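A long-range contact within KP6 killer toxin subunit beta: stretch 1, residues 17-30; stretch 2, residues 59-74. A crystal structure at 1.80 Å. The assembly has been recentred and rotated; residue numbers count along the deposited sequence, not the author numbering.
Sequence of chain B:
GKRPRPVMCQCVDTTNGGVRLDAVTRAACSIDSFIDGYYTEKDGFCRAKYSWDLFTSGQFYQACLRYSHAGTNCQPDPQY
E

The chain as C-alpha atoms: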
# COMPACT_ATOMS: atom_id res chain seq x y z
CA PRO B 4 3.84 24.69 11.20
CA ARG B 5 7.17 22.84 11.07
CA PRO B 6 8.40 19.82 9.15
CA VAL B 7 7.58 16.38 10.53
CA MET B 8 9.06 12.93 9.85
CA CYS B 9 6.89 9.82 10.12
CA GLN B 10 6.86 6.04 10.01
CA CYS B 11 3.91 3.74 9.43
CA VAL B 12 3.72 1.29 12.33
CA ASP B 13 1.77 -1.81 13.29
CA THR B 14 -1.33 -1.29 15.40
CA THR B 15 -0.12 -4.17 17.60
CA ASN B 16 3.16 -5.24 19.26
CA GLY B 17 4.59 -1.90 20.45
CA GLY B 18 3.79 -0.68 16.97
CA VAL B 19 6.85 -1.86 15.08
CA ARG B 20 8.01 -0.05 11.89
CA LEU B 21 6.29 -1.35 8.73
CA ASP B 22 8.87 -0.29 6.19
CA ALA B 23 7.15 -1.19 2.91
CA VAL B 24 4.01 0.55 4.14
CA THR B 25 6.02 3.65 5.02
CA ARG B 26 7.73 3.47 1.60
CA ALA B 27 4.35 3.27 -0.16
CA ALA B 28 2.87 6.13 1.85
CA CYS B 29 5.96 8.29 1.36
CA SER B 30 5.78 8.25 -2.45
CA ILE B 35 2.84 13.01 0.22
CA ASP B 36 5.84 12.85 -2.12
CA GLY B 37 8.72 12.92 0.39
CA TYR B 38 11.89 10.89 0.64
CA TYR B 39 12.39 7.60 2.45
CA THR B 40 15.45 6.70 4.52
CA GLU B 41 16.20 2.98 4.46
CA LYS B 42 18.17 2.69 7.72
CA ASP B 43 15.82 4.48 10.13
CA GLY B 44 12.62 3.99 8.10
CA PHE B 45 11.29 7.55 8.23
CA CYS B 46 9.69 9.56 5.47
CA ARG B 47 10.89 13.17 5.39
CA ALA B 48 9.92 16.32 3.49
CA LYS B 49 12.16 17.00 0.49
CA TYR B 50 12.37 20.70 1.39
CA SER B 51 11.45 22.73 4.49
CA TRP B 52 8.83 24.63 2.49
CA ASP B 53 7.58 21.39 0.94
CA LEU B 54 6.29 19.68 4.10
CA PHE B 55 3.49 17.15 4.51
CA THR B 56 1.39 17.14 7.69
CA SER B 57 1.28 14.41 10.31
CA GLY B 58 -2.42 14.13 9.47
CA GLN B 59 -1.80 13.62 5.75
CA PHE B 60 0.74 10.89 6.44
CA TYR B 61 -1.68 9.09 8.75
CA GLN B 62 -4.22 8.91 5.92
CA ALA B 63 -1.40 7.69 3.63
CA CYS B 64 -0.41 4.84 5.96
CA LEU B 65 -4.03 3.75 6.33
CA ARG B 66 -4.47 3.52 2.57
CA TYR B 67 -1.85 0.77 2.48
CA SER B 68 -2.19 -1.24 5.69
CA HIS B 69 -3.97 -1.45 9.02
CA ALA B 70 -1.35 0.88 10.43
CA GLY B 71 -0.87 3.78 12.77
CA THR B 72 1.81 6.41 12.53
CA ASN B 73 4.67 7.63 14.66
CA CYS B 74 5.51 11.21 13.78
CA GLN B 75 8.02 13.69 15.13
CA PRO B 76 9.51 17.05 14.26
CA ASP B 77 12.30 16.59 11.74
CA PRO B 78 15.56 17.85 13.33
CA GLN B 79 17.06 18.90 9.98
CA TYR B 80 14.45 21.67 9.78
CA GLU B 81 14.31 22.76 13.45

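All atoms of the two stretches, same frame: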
# COMPACT_ATOMS: atom_id res chain seq x y z
N GLY B 17 3.83 -3.14 20.29
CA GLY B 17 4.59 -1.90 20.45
C GLY B 17 4.43 -0.94 19.29
O GLY B 17 4.77 0.25 19.40
N GLY B 18 3.90 -1.45 18.19
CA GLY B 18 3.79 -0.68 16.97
C GLY B 18 5.13 -0.63 16.28
O GLY B 18 5.77 0.42 16.19
N VAL B 19 5.57 -1.78 15.77
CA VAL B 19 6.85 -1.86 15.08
C VAL B 19 6.78 -1.15 13.71
O VAL B 19 5.69 -1.02 13.14
CB VAL B 19 7.34 -3.32 14.96
CG1 VAL B 19 6.48 -4.11 13.97
CG2 VAL B 19 8.80 -3.36 14.56
N ARG B 20 7.92 -0.67 13.21
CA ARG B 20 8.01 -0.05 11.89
C ARG B 20 7.50 -1.02 10.82
O ARG B 20 7.86 -2.18 10.85
CB ARG B 20 9.47 0.20 11.53
CG ARG B 20 10.21 1.16 12.41
CD ARG B 20 11.71 0.95 12.22
NE ARG B 20 12.11 0.90 10.81
CZ ARG B 20 13.37 0.83 10.39
NH1 ARG B 20 14.35 0.81 11.28
NH2 ARG B 20 13.66 0.80 9.09
N LEU B 21 6.69 -0.53 9.89
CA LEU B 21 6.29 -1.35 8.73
C LEU B 21 6.87 -0.67 7.52
O LEU B 21 6.25 0.21 6.93
CB LEU B 21 4.77 -1.43 8.61
CG LEU B 21 3.98 -2.07 9.75
CD1 LEU B 21 2.45 -1.98 9.50
CD2 LEU B 21 4.42 -3.49 9.96
N ASP B 22 8.09 -1.06 7.15
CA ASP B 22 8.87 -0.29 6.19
C ASP B 22 8.24 -0.15 4.80
O ASP B 22 8.20 0.93 4.24
CB ASP B 22 10.31 -0.83 6.12
CG ASP B 22 11.10 -0.58 7.42
OD1 ASP B 22 10.73 0.31 8.21
OD2 ASP B 22 12.11 -1.28 7.63
N ALA B 23 7.73 -1.24 4.25
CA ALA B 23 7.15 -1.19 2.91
C ALA B 23 5.89 -0.32 2.88
O ALA B 23 5.58 0.32 1.86
CB ALA B 23 6.86 -2.60 2.43
N VAL B 24 5.18 -0.30 4.00
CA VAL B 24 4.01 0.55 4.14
C VAL B 24 4.44 2.01 4.17
O VAL B 24 3.89 2.87 3.48
CB VAL B 24 3.21 0.18 5.42
CG1 VAL B 24 1.95 1.00 5.51
CG2 VAL B 24 2.86 -1.32 5.41
N THR B 25 5.45 2.31 4.99
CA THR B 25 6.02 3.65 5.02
C THR B 25 6.50 4.07 3.62
O THR B 25 6.22 5.18 3.17
CB THR B 25 7.19 3.76 6.02
OG1 THR B 25 6.77 3.26 7.31
CG2 THR B 25 7.61 5.18 6.16
N ARG B 26 7.25 3.19 2.95
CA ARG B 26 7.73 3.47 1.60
C ARG B 26 6.57 3.81 0.65
O ARG B 26 6.65 4.76 -0.14
CB ARG B 26 8.53 2.26 1.08
CG ARG B 26 8.95 2.35 -0.36
CD ARG B 26 9.92 1.21 -0.71
NE ARG B 26 10.96 1.06 0.31
CZ ARG B 26 11.08 -0.00 1.10
NH1 ARG B 26 10.22 -1.00 0.99
NH2 ARG B 26 12.06 -0.06 1.99
N ALA B 27 5.49 3.05 0.73
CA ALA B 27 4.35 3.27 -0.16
C ALA B 27 3.69 4.60 0.15
O ALA B 27 3.34 5.37 -0.75
CB ALA B 27 3.35 2.13 -0.05
N ALA B 28 3.52 4.89 1.43
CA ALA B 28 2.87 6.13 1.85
C ALA B 28 3.70 7.35 1.49
O ALA B 28 3.16 8.39 1.14
CB ALA B 28 2.60 6.09 3.36
N CYS B 29 5.02 7.19 1.59
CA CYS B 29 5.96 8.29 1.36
C CYS B 29 6.02 8.76 -0.10
O CYS B 29 6.27 9.93 -0.36
CB CYS B 29 7.37 7.91 1.83
SG CYS B 29 8.49 9.33 2.07
N SER B 30 5.79 7.86 -1.04
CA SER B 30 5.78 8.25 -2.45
C SER B 30 4.36 8.47 -2.99
O SER B 30 3.60 9.29 -2.47
CB SER B 30 6.53 7.22 -3.31
OG SER B 30 5.91 5.95 -3.20
N GLN B 59 -1.87 14.14 7.11
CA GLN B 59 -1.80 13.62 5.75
C GLN B 59 -1.12 12.26 5.71
O GLN B 59 -1.59 11.33 5.05
CB GLN B 59 -1.05 14.60 4.85
CG GLN B 59 -1.76 15.94 4.64
CD GLN B 59 -0.90 16.93 3.87
OE1 GLN B 59 0.32 16.98 4.05
NE2 GLN B 59 -1.53 17.71 3.00
N PHE B 60 -0.00 12.14 6.42
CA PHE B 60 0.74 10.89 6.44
C PHE B 60 -0.06 9.76 7.06
O PHE B 60 0.02 8.62 6.59
CB PHE B 60 2.08 11.03 7.17
CG PHE B 60 3.06 9.97 6.79
CD1 PHE B 60 3.75 10.05 5.60
CD2 PHE B 60 3.27 8.86 7.61
CE1 PHE B 60 4.65 9.07 5.23
CE2 PHE B 60 4.17 7.89 7.24
CZ PHE B 60 4.86 8.00 6.05
N TYR B 61 -0.81 10.07 8.11
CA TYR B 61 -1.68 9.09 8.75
C TYR B 61 -2.67 8.50 7.75
O TYR B 61 -2.90 7.29 7.71
CB TYR B 61 -2.44 9.72 9.93
CG TYR B 61 -3.36 8.76 10.65
CD1 TYR B 61 -4.72 8.70 10.35
CD2 TYR B 61 -2.87 7.91 11.64
CE1 TYR B 61 -5.56 7.82 11.02
CE2 TYR B 61 -3.69 7.03 12.31
CZ TYR B 61 -5.04 6.99 11.99
OH TYR B 61 -5.86 6.10 12.66
N GLN B 62 -3.29 9.37 6.96
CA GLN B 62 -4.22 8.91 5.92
C GLN B 62 -3.46 8.02 4.93
O GLN B 62 -3.96 6.97 4.51
CB GLN B 62 -4.83 10.10 5.19
CG GLN B 62 -5.80 9.71 4.09
CD GLN B 62 -6.58 10.89 3.53
OE1 GLN B 62 -6.44 12.02 4.00
NE2 GLN B 62 -7.41 10.63 2.53
N ALA B 63 -2.25 8.44 4.56
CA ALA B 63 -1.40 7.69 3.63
C ALA B 63 -1.12 6.27 4.12
O ALA B 63 -1.30 5.29 3.39
CB ALA B 63 -0.10 8.44 3.37
N CYS B 64 -0.68 6.15 5.37
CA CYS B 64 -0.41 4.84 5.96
C CYS B 64 -1.65 3.95 5.89
O CYS B 64 -1.56 2.79 5.52
CB CYS B 64 0.05 4.97 7.42
SG CYS B 64 1.67 5.77 7.61
N LEU B 65 -2.80 4.51 6.24
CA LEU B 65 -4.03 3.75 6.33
C LEU B 65 -4.56 3.29 4.97
O LEU B 65 -5.35 2.36 4.89
CB LEU B 65 -5.11 4.54 7.07
CG LEU B 65 -5.12 4.43 8.59
CD1 LEU B 65 -6.29 5.23 9.14
CD2 LEU B 65 -5.22 2.97 9.04
N ARG B 66 -4.12 3.96 3.91
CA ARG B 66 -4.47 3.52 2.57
C ARG B 66 -3.76 2.22 2.19
O ARG B 66 -4.21 1.49 1.30
CB ARG B 66 -4.17 4.61 1.55
CG ARG B 66 -5.30 5.62 1.44
CD ARG B 66 -4.78 7.03 1.47
NE ARG B 66 -4.12 7.38 0.22
CZ ARG B 66 -4.62 8.21 -0.68
NH1 ARG B 66 -5.79 8.79 -0.46
NH2 ARG B 66 -3.95 8.48 -1.79
N TYR B 67 -2.66 1.92 2.88
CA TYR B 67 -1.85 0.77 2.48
C TYR B 67 -1.84 -0.41 3.43
O TYR B 67 -1.51 -1.53 3.02
CB TYR B 67 -0.42 1.21 2.11
CG TYR B 67 -0.40 2.00 0.82
CD1 TYR B 67 -0.42 1.35 -0.41
CD2 TYR B 67 -0.40 3.39 0.84
CE1 TYR B 67 -0.43 2.07 -1.58
CE2 TYR B 67 -0.41 4.11 -0.34
CZ TYR B 67 -0.43 3.44 -1.54
OH TYR B 67 -0.44 4.15 -2.71
N SER B 68 -2.22 -0.18 4.68
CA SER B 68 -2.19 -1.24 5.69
C SER B 68 -3.03 -0.85 6.90
O SER B 68 -3.39 0.32 7.07
CB SER B 68 -0.74 -1.49 6.13
OG SER B 68 -0.61 -2.71 6.85
N HIS B 69 -3.34 -1.82 7.76
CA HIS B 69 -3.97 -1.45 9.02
C HIS B 69 -2.86 -0.94 9.93
O HIS B 69 -2.31 -1.69 10.75
CB HIS B 69 -4.69 -2.60 9.69
CG HIS B 69 -5.45 -2.19 10.92
ND1 HIS B 69 -6.55 -1.36 10.87
CD2 HIS B 69 -5.24 -2.46 12.23
CE1 HIS B 69 -7.00 -1.15 12.09
NE2 HIS B 69 -6.22 -1.80 12.94
N ALA B 70 -2.53 0.34 9.77
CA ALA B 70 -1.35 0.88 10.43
C ALA B 70 -1.66 2.18 11.15
O ALA B 70 -2.62 2.88 10.84
CB ALA B 70 -0.24 1.10 9.41
N GLY B 71 -0.83 2.49 12.13
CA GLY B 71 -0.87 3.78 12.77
C GLY B 71 0.38 4.50 12.32
O GLY B 71 1.09 4.03 11.43
N THR B 72 0.66 5.65 12.93
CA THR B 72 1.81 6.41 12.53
C THR B 72 2.54 6.91 13.75
O THR B 72 1.93 7.22 14.76
CB THR B 72 1.42 7.63 11.69
OG1 THR B 72 0.62 8.52 12.48
CG2 THR B 72 0.64 7.19 10.43
N ASN B 73 3.86 6.95 13.66
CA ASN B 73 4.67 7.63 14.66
C ASN B 73 5.27 8.82 13.94
O ASN B 73 5.94 8.64 12.94
CB ASN B 73 5.78 6.73 15.18
CG ASN B 73 5.26 5.51 15.94
OD1 ASN B 73 4.08 5.42 16.26
ND2 ASN B 73 6.17 4.59 16.24
N CYS B 74 5.02 10.02 14.44
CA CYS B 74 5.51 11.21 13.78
C CYS B 74 6.31 12.04 14.77
O CYS B 74 5.99 12.05 15.95
CB CYS B 74 4.37 12.06 13.22
SG CYS B 74 3.52 11.37 11.78
O HOH W 1 2.61 4.77 -3.06

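How do the two backbones meet? The helix of residues 22-29 crosses the helix that includes residues 59-67 at 121°, with axes 8.4 Å apart at their closest. No direct hydrogen bond joins the stretches, so packing carries the contact.

What does the first part of stretch 2 offer? Phe 60 starts sideways, but its ring reaches the partner helix: CZ lies 3.9 Å from Thr 25 CG2, which sits at the ring edge, and 4.0 Å from Ala 28 CB. One turn on, Ala 63 CB meets Ala 28 CB at 3.6 Å. Two such small side chains let the backbones come close, with Ala 28 CA and Ala 63 CA 4.9 Å apart.

What happens around Tyr 67? Its ring presents a face to Ala 27, whose CB lies 3.8 Å from the ring centroid and 11° off the normal, a CH-pi contact. Water 1 adds a polar link, donating to Ala 27 O at 2.5 Å and hydrogen-bonding Tyr 67 OH at 3.1 Å.

How does the contact continue beyond the helix? Val 24 CG2 packs against Ser 68 CB at 3.7 Å, while the Ser 68 hydroxyl is hydrogen-bonded elsewhere in the structure. Ala 70 CB then meets Leu 21 CD1 at 4.1 Å, extending the apolar contact to the N-cap residue of the first helix.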